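Long-range contacts in beta2-microglobulin (Anolis carolinensis, PDB 7CPO), which pairs, as the light chain, with the MHC class I heavy chain in a complex that holds a nonapeptide, probably supporting antigen presentation to T cells: residues P5-F11 with F23-S29; E77-K81 with I92-D96. One frame throughout, in Å; residues are numbered along the deposited sequence.

Contact 1. Residues P5-F11 with F23-S29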
loop_
_atom_site.group_PDB
_atom_site.type_symbol
_atom_site.label_atom_id
_atom_site.label_comp_id
_atom_site.label_asym_id
_atom_site.label_seq_id
_atom_site.Cartn_x
_atom_site.Cartn_y
_atom_site.Cartn_z
ATOM N N PRO B 5 13.523 -4.094 3.007
ATOM C CA PRO B 5 12.701 -2.935 2.646
ATOM C C PRO B 5 13.346 -2.053 1.584
ATOM O O PRO B 5 14.547 -1.783 1.618
ATOM C CB PRO B 5 12.553 -2.183 3.978
ATOM C CG PRO B 5 13.621 -2.709 4.856
ATOM C CD PRO B 5 13.799 -4.137 4.452
ATOM N N SER B 6 12.524 -1.614 0.628
ATOM C CA SER B 6 12.824 -0.452 -0.203
ATOM C C SER B 6 12.227 0.773 0.478
ATOM O O SER B 6 11.032 0.786 0.805
ATOM C CB SER B 6 12.230 -0.602 -1.602
ATOM O OG SER B 6 12.845 -1.675 -2.289
ATOM N N VAL B 7 13.050 1.795 0.695
ATOM C CA VAL B 7 12.713 2.900 1.581
ATOM C C VAL B 7 12.880 4.216 0.829
ATOM O O VAL B 7 13.697 4.327 -0.086
ATOM C CB VAL B 7 13.586 2.847 2.857
ATOM C CG1 VAL B 7 13.318 4.043 3.807
ATOM C CG2 VAL B 7 13.354 1.534 3.569
ATOM N N GLN B 8 12.079 5.211 1.207
ATOM C CA GLN B 8 12.109 6.520 0.573
ATOM C C GLN B 8 11.670 7.565 1.590
ATOM O O GLN B 8 10.723 7.342 2.346
ATOM C CB GLN B 8 11.208 6.539 -0.661
ATOM C CG GLN B 8 11.104 7.851 -1.380
ATOM C CD GLN B 8 10.847 7.658 -2.863
ATOM O OE1 GLN B 8 11.738 7.240 -3.604
ATOM N NE2 GLN B 8 9.622 7.951 -3.304
ATOM N N VAL B 9 12.374 8.691 1.618
ATOM C CA VAL B 9 12.075 9.798 2.518
ATOM C C VAL B 9 11.778 11.042 1.689
ATOM O O VAL B 9 12.382 11.261 0.633
ATOM C CB VAL B 9 13.240 10.058 3.497
ATOM C CG1 VAL B 9 13.486 8.826 4.362
ATOM C CG2 VAL B 9 14.510 10.474 2.740
ATOM N N TYR B 10 10.837 11.859 2.164
ATOM C CA TYR B 10 10.408 13.019 1.385
ATOM C C TYR B 10 9.559 13.928 2.268
ATOM O O TYR B 10 9.022 13.493 3.293
ATOM C CB TYR B 10 9.614 12.601 0.138
ATOM C CG TYR B 10 8.534 11.574 0.440
ATOM C CD1 TYR B 10 7.201 11.953 0.574
ATOM C CD2 TYR B 10 8.855 10.228 0.616
ATOM C CE1 TYR B 10 6.214 11.012 0.872
ATOM C CE2 TYR B 10 7.886 9.289 0.925
ATOM C CZ TYR B 10 6.566 9.681 1.043
ATOM O OH TYR B 10 5.613 8.735 1.335
ATOM N N PHE B 11 9.458 15.195 1.855
ATOM C CA PHE B 11 8.506 16.172 2.355
ATOM C C PHE B 11 7.287 16.210 1.447
ATOM O O PHE B 11 7.366 15.881 0.262
ATOM C CB PHE B 11 9.108 17.578 2.383
ATOM C CG PHE B 11 10.087 17.823 3.488
ATOM C CD1 PHE B 11 9.853 17.356 4.764
ATOM C CD2 PHE B 11 11.231 18.567 3.247
ATOM C CE1 PHE B 11 10.754 17.604 5.777
ATOM C CE2 PHE B 11 12.134 18.813 4.247
ATOM C CZ PHE B 11 11.900 18.331 5.516
ATOM N N PHE B 23 7.091 15.512 6.959
ATOM C CA PHE B 23 8.205 14.634 6.654
ATOM C C PHE B 23 7.693 13.203 6.660
ATOM O O PHE B 23 7.039 12.791 7.619
ATOM C CB PHE B 23 9.308 14.816 7.699
ATOM C CG PHE B 23 10.505 13.936 7.492
ATOM C CD1 PHE B 23 11.190 13.942 6.282
ATOM C CD2 PHE B 23 10.962 13.126 8.518
ATOM C CE1 PHE B 23 12.302 13.140 6.100
ATOM C CE2 PHE B 23 12.073 12.318 8.342
ATOM C CZ PHE B 23 12.745 12.329 7.131
ATOM N N HIS B 24 7.994 12.449 5.603
ATOM C CA HIS B 24 7.536 11.071 5.462
ATOM C C HIS B 24 8.711 10.120 5.334
ATOM O O HIS B 24 9.716 10.440 4.698
ATOM C CB HIS B 24 6.656 10.868 4.222
ATOM C CG HIS B 24 5.522 11.837 4.096
ATOM N ND1 HIS B 24 5.699 13.141 3.676
ATOM C CD2 HIS B 24 4.187 11.677 4.285
ATOM C CE1 HIS B 24 4.523 13.747 3.630
ATOM N NE2 HIS B 24 3.589 12.883 3.995
ATOM N N CYS B 25 8.554 8.928 5.899
ATOM C CA CYS B 25 9.420 7.798 5.602
ATOM C C CYS B 25 8.549 6.603 5.222
ATOM O O CYS B 25 7.624 6.236 5.956
ATOM C CB CYS B 25 10.334 7.470 6.785
ATOM S SG CYS B 25 11.426 6.050 6.460
ATOM N N TYR B 26 8.840 6.000 4.073
ATOM C CA TYR B 26 7.977 4.988 3.477
ATOM C C TYR B 26 8.797 3.758 3.121
ATOM O O TYR B 26 9.834 3.865 2.461
ATOM C CB TYR B 26 7.273 5.544 2.241
ATOM C CG TYR B 26 6.385 4.551 1.549
ATOM C CD1 TYR B 26 5.232 4.071 2.156
ATOM C CD2 TYR B 26 6.698 4.087 0.277
ATOM C CE1 TYR B 26 4.415 3.156 1.510
ATOM C CE2 TYR B 26 5.895 3.175 -0.365
ATOM C CZ TYR B 26 4.755 2.710 0.256
ATOM O OH TYR B 26 3.951 1.798 -0.387
ATOM N N ALA B 27 8.337 2.602 3.573
ATOM C CA ALA B 27 9.000 1.332 3.346
ATOM C C ALA B 27 8.029 0.395 2.655
ATOM O O ALA B 27 6.840 0.374 2.977
ATOM C CB ALA B 27 9.476 0.700 4.651
ATOM N N GLU B 28 8.539 -0.381 1.710
ATOM C CA GLU B 28 7.699 -1.298 0.967
ATOM C C GLU B 28 8.556 -2.472 0.522
ATOM O O GLU B 28 9.781 -2.458 0.659
ATOM C CB GLU B 28 7.017 -0.591 -0.216
ATOM C CG GLU B 28 7.926 -0.212 -1.385
ATOM C CD GLU B 28 7.126 0.154 -2.630
ATOM O OE1 GLU B 28 5.911 0.388 -2.494
ATOM O OE2 GLU B 28 7.695 0.219 -3.740
ATOM N N SER B 29 7.889 -3.513 0.029
ATOM C CA SER B 29 8.522 -4.667 -0.595
ATOM C C SER B 29 9.278 -5.550 0.397
ATOM O O SER B 29 10.142 -6.322 -0.009
ATOM C CB SER B 29 9.445 -4.223 -1.735
ATOM O OG SER B 29 8.718 -3.441 -2.668
#
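In an immunoglobulin C1-set sandwich each strand has one side facing the opposing sheet and one facing outward, and the antiparallel pairing of strand 6-11 with strand 21-30 illustrates how differently the two can be filled. The hydrogen-bonded pairs Ser6-Glu28, Gln8-Tyr26 and Tyr10-His24 each close a two-bond ring; His24 N is 2.7 Å from Tyr10 O. The return bond, Tyr10 N to His24 O, is 3.1 Å. Val7-Ala27 and Val9-Cys25 fall between them and Phe11-Phe23 just beyond, their side chains facing the core. There the forks of Val7 and Val9 flank the Cys25 sulphur: Val7 CG1 comes within 3.8 Å of Cys25 SG, and Val9 CG1 within 4.0 Å. Small Ala27 makes a shallow spot met by Val7 CG2, 4.1 Å from Ala27 CB, and by Pro5 CB, 4.3 Å from it. At the far end the Phe11 ring leans on Phe23, with Phe11 CE1 3.7 Å from Phe23 CB. Cys25 SG is disulfide-bonded to Cys80 of the second sheet.

The outer face, carrying Gln8, Tyr10, His24 and Tyr26, meets the MHC class I heavy chain: Gln8, Tyr10 and His24 hydrogen-bond to its Leu234, Pro237 and Ser239. Tyr10, in the p rotamer, folds across the neighbouring strand, its ring nearly parallel to the His24 imidazole but slid aside. This offset puts His24 CB over the ring face, 3.6 Å from the Tyr10 ring centroid.

Contact 2. Residues E77-K81 with I92-D96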
loop_
_atom_site.group_PDB
_atom_site.type_symbol
_atom_site.label_atom_id
_atom_site.label_comp_id
_atom_site.label_asym_id
_atom_site.label_seq_id
_atom_site.Cartn_x
_atom_site.Cartn_y
_atom_site.Cartn_z
ATOM N N GLU B 77 18.682 18.802 9.914
ATOM C CA GLU B 77 18.727 17.641 9.025
ATOM C C GLU B 77 17.672 16.600 9.392
ATOM O O GLU B 77 17.461 16.302 10.571
ATOM C CB GLU B 77 20.110 16.980 9.065
ATOM C CG GLU B 77 21.102 17.537 8.049
ATOM C CD GLU B 77 22.522 17.557 8.574
ATOM O OE1 GLU B 77 23.298 18.448 8.156
ATOM O OE2 GLU B 77 22.856 16.679 9.405
ATOM N N PHE B 78 17.044 16.011 8.373
ATOM C CA PHE B 78 15.982 15.030 8.548
ATOM C C PHE B 78 16.384 13.686 7.959
ATOM O O PHE B 78 16.942 13.619 6.856
ATOM C CB PHE B 78 14.699 15.513 7.893
ATOM C CG PHE B 78 14.204 16.809 8.446
ATOM C CD1 PHE B 78 13.450 16.834 9.603
ATOM C CD2 PHE B 78 14.515 18.007 7.819
ATOM C CE1 PHE B 78 12.998 18.020 10.118
ATOM C CE2 PHE B 78 14.059 19.201 8.325
ATOM C CZ PHE B 78 13.299 19.209 9.479
ATOM N N ALA B 79 16.076 12.616 8.686
ATOM C CA ALA B 79 16.457 11.283 8.251
ATOM C C ALA B 79 15.507 10.251 8.849
ATOM O O ALA B 79 14.623 10.566 9.654
ATOM C CB ALA B 79 17.916 10.977 8.613
ATOM N N CYS B 80 15.704 9.001 8.434
ATOM C CA CYS B 80 14.810 7.922 8.802
ATOM C C CYS B 80 15.648 6.691 9.112
ATOM O O CYS B 80 16.499 6.299 8.314
ATOM C CB CYS B 80 13.802 7.640 7.673
ATOM S SG CYS B 80 12.871 6.111 7.908
ATOM N N LYS B 81 15.414 6.090 10.268
ATOM C CA LYS B 81 16.129 4.898 10.693
ATOM C C LYS B 81 15.199 3.699 10.563
ATOM O O LYS B 81 14.167 3.631 11.243
ATOM C CB LYS B 81 16.624 5.060 12.128
ATOM C CG LYS B 81 17.442 3.904 12.675
ATOM C CD LYS B 81 17.711 4.134 14.161
ATOM C CE LYS B 81 18.018 2.841 14.900
ATOM N NZ LYS B 81 18.267 3.087 16.359
ATOM N N ILE B 92 20.125 4.145 7.912
ATOM C CA ILE B 92 19.643 5.517 7.977
ATOM C C ILE B 92 19.518 6.040 6.559
ATOM O O ILE B 92 20.432 5.869 5.744
ATOM C CB ILE B 92 20.577 6.405 8.822
ATOM C CG1 ILE B 92 20.165 6.353 10.294
ATOM C CG2 ILE B 92 20.508 7.852 8.349
ATOM C CD1 ILE B 92 20.508 5.034 10.979
ATOM N N TYR B 93 18.374 6.650 6.260
ATOM C CA TYR B 93 18.081 7.255 4.967
ATOM C C TYR B 93 17.964 8.748 5.204
ATOM O O TYR B 93 17.026 9.195 5.877
ATOM C CB TYR B 93 16.791 6.697 4.369
ATOM C CG TYR B 93 16.891 5.238 4.037
ATOM C CD1 TYR B 93 17.099 4.825 2.729
ATOM C CD2 TYR B 93 16.798 4.269 5.033
ATOM C CE1 TYR B 93 17.203 3.478 2.411
ATOM C CE2 TYR B 93 16.907 2.915 4.731
ATOM C CZ TYR B 93 17.111 2.528 3.415
ATOM O OH TYR B 93 17.220 1.191 3.099
ATOM N N LYS B 94 18.923 9.508 4.672
ATOM C CA LYS B 94 18.957 10.951 4.839
ATOM C C LYS B 94 18.144 11.609 3.735
ATOM O O LYS B 94 18.119 11.151 2.590
ATOM C CB LYS B 94 20.402 11.485 4.812
ATOM C CG LYS B 94 21.449 10.695 5.638
ATOM C CD LYS B 94 22.150 11.551 6.711
ATOM C CE LYS B 94 23.021 10.704 7.670
ATOM N NZ LYS B 94 22.518 10.714 9.102
ATOM N N LEU B 95 17.479 12.698 4.082
ATOM C CA LEU B 95 16.713 13.467 3.116
ATOM C C LEU B 95 17.558 14.645 2.654
ATOM O O LEU B 95 18.094 15.387 3.485
ATOM C CB LEU B 95 15.409 13.956 3.743
ATOM C CG LEU B 95 14.682 15.089 3.030
ATOM C CD1 LEU B 95 13.937 14.534 1.838
ATOM C CD2 LEU B 95 13.727 15.756 3.990
ATOM N N ASP B 96 17.696 14.825 1.345
ATOM C CA ASP B 96 18.452 15.981 0.885
ATOM C C ASP B 96 17.554 16.925 0.098
ATOM O O ASP B 96 16.523 16.515 -0.446
ATOM C CB ASP B 96 19.704 15.579 0.069
ATOM C CG ASP B 96 19.377 15.049 -1.306
ATOM O OD1 ASP B 96 18.511 14.157 -1.407
ATOM O OD2 ASP B 96 20.010 15.509 -2.278
#
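Strand 91-94, outermost in its sheet within this chain, pairs antiparallel with strand 78-83 as a beta hairpin of the immunoglobulin fold, and residues 92-96 belong to that pairing. Ile92 comes first, in a non-hydrogen-bonded pair with Lys81. Its two arms spread along the opposite strand: Ile92 CD1 lies 3.7 Å from Lys81 CG, on the aliphatic part of the lysine, while Ile92 CG2 is 4.1 Å from Ala79 CB. Tyr93 makes the hydrogen-bonded pair with Cys80, through Tyr93 N to Cys80 O at 2.8 Å and Cys80 N to Tyr93 O at 2.9 Å. Its side chain shares the Cys80 face and reaches Val7 of the other sheet. Lys94 returns to the Ala79 face and forms a non-hydrogen-bonded pair with Ala79; the CA atoms of Ala79 and Lys94 are 4.2 Å apart, and Ala79 CB lies 3.9 Å from Lys94 CA. Leu95 extends the ladder by one bond, Leu95 N to Phe78 O at 3.0 Å, and sets its CD2 4.0 Å from Phe78 CB. Asp96 turns away from 77-81 and forms a salt bridge with Lys194 of the MHC class I heavy chain.

Strand 78-83 thus runs between 91-94 and 36-41, bonding on its other side through Ala79 to Leu40 and Lys81 to Thr38, while Leu95 packs across the sandwich on Val9 and Phe11 of strand 6-11.

In the fold
Both contacts are antiparallel hairpin pairings, one from each sheet of the sandwich; their centres lie about 10 Å apart, and the Cys25-Cys80 disulfide joins them. The Phe23 ring packs on the Ala79 carbonyl, and farther along the core, toward the Phe11 end, Phe11 meets Phe78 edge-to-face and also touches Leu95. Their outward faces differ. Contact 1, the larger and more deeply set, has polar and aromatic groups that lie against the MHC class I heavy chain. In contact 2 the outward face carries the exposed Ile92 and Lys94, with Ala79 buried and Lys81 partly exposed, and the heavy chain is reached through Asp96 beyond the strand.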